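Local coordinates for protein fusion DH (Streptomyces sp. MJ635-86F5, PDB 6K97) that is an engineered fusion of the split dehydratase domain of the polyketide synthase that makes the macrolactam cremimycin, with a double hot dog fold, at the interface of chains A and B. Residues are numbered along the deposited sequence; one frame, centred on the assembly and turned at random. Chains: chain A/B, Fusion DH.

The interface of chains A and B. Residues chain A 27, 29, 39, 49, 51; chain B 27, 29, 39, 51.
In this polyketide synthase dehydratase domain of double hot dog fold, the N-terminal segment around the 3-10 helix 25-27 of each chain meets strand 48-55 of the other across a two-fold axis. All residues here lie in the N-terminal part of the engineered fusion; whether the dimer is biological cannot be told from the structure alone. The hydroxyl OG1 of A:Thr51 donates a hydrogen bond to the carbonyl O of B:Leu27 at 2.5 Å, approaching from 32° off the carbonyl plane with a C=O...OG1 angle of 146°. Its twin joins B:Thr51 OG1 to A:Leu27 O at 2.7 Å. A chi1 of 74°, with OG1 between the backbone N and the carbonyl carbon and CG2 anti to that carbon, turns the hydroxyl of A:Thr51 to B:Leu27 O and the methyl to B:Leu29. Behind it, A:Thr39 OG1 on neighbouring strand 39-42 shares a hydrogen bond of 2.6 Å with A:Thr51 OG1, so a second-shell hydroxyl helps fix the rotation of the first. B:Leu29 crosses A:Thr51 at about a right angle, its CD2 lying 3.9 Å from the methyl CG2. Near the axis A:Leu29 and B:Leu29 meet tip to tip, CD1 to CD1 at 3.4 Å, and A:Leu27 and B:Leu27 likewise point their CD1 methyls at one another. An alanine in place of A:Thr51 would probably leave the B:Leu27 carbonyl and the A:Thr39 hydroxyl without this partner and open a gap beside B:Leu29.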
# COMPACT_ATOMS: atom_id res chain seq x y z
N LEU A 27 -1.75 -1.93 -11.30
CA LEU A 27 -0.72 -1.27 -10.55
C LEU A 27 0.06 -2.16 -9.57
O LEU A 27 0.98 -1.71 -8.88
CB LEU A 27 -1.32 -0.05 -9.83
CG LEU A 27 -1.96 1.04 -10.73
CD1 LEU A 27 -2.68 2.03 -9.83
CD2 LEU A 27 -0.99 1.79 -11.63
N LEU A 29 -1.60 -4.13 -7.20
CA LEU A 29 -2.37 -4.25 -5.92
C LEU A 29 -3.61 -5.12 -5.99
O LEU A 29 -4.16 -5.34 -7.03
CB LEU A 29 -2.84 -2.87 -5.46
CG LEU A 29 -1.68 -1.93 -5.18
CD1 LEU A 29 -1.83 -0.63 -5.99
CD2 LEU A 29 -1.56 -1.62 -3.68
N THR A 39 -8.42 -0.48 -2.78
CA THR A 39 -7.39 -1.53 -2.62
C THR A 39 -7.23 -2.03 -1.17
O THR A 39 -7.57 -1.33 -0.22
CB THR A 39 -5.98 -1.03 -3.06
OG1 THR A 39 -5.48 -0.08 -2.11
CG2 THR A 39 -5.98 -0.42 -4.45
N LEU A 49 -2.57 -2.30 4.27
CA LEU A 49 -2.74 -0.94 3.71
C LEU A 49 -4.03 -0.94 2.89
O LEU A 49 -4.22 -1.83 2.07
CB LEU A 49 -1.56 -0.54 2.82
CG LEU A 49 -1.71 0.83 2.14
CD1 LEU A 49 -1.59 1.99 3.15
CD2 LEU A 49 -0.72 1.07 1.01
N THR A 51 -6.39 1.74 0.35
CA THR A 51 -6.32 3.06 -0.29
C THR A 51 -7.56 3.35 -1.09
O THR A 51 -8.24 2.44 -1.57
CB THR A 51 -5.10 3.21 -1.24
OG1 THR A 51 -5.31 2.48 -2.46
CG2 THR A 51 -3.83 2.71 -0.58
N LEU B 27 -6.65 5.28 -7.53
CA LEU B 27 -6.84 4.27 -6.51
C LEU B 27 -6.43 4.71 -5.08
O LEU B 27 -6.53 3.91 -4.12
CB LEU B 27 -6.11 3.01 -6.89
CG LEU B 27 -6.59 2.43 -8.23
CD1 LEU B 27 -5.61 1.34 -8.64
CD2 LEU B 27 -8.00 1.89 -8.23
N LEU B 29 -3.21 6.05 -4.41
CA LEU B 29 -1.73 5.92 -4.26
C LEU B 29 -0.89 6.96 -4.98
O LEU B 29 -1.33 7.58 -5.92
CB LEU B 29 -1.29 4.55 -4.77
CG LEU B 29 -1.92 3.39 -3.98
CD1 LEU B 29 -2.66 2.48 -4.93
CD2 LEU B 29 -0.90 2.65 -3.13
N THR B 39 3.85 2.38 -8.27
CA THR B 39 3.51 3.15 -7.05
C THR B 39 4.61 3.15 -5.98
O THR B 39 5.47 2.28 -5.96
CB THR B 39 2.25 2.58 -6.33
OG1 THR B 39 2.57 1.32 -5.71
CG2 THR B 39 1.08 2.39 -7.28
N THR B 51 4.74 -0.98 -5.57
CA THR B 51 4.04 -2.05 -6.28
C THR B 51 4.14 -1.89 -7.78
O THR B 51 4.28 -0.78 -8.31
CB THR B 51 2.58 -2.10 -5.88
OG1 THR B 51 1.87 -1.01 -6.48
CG2 THR B 51 2.43 -2.02 -4.37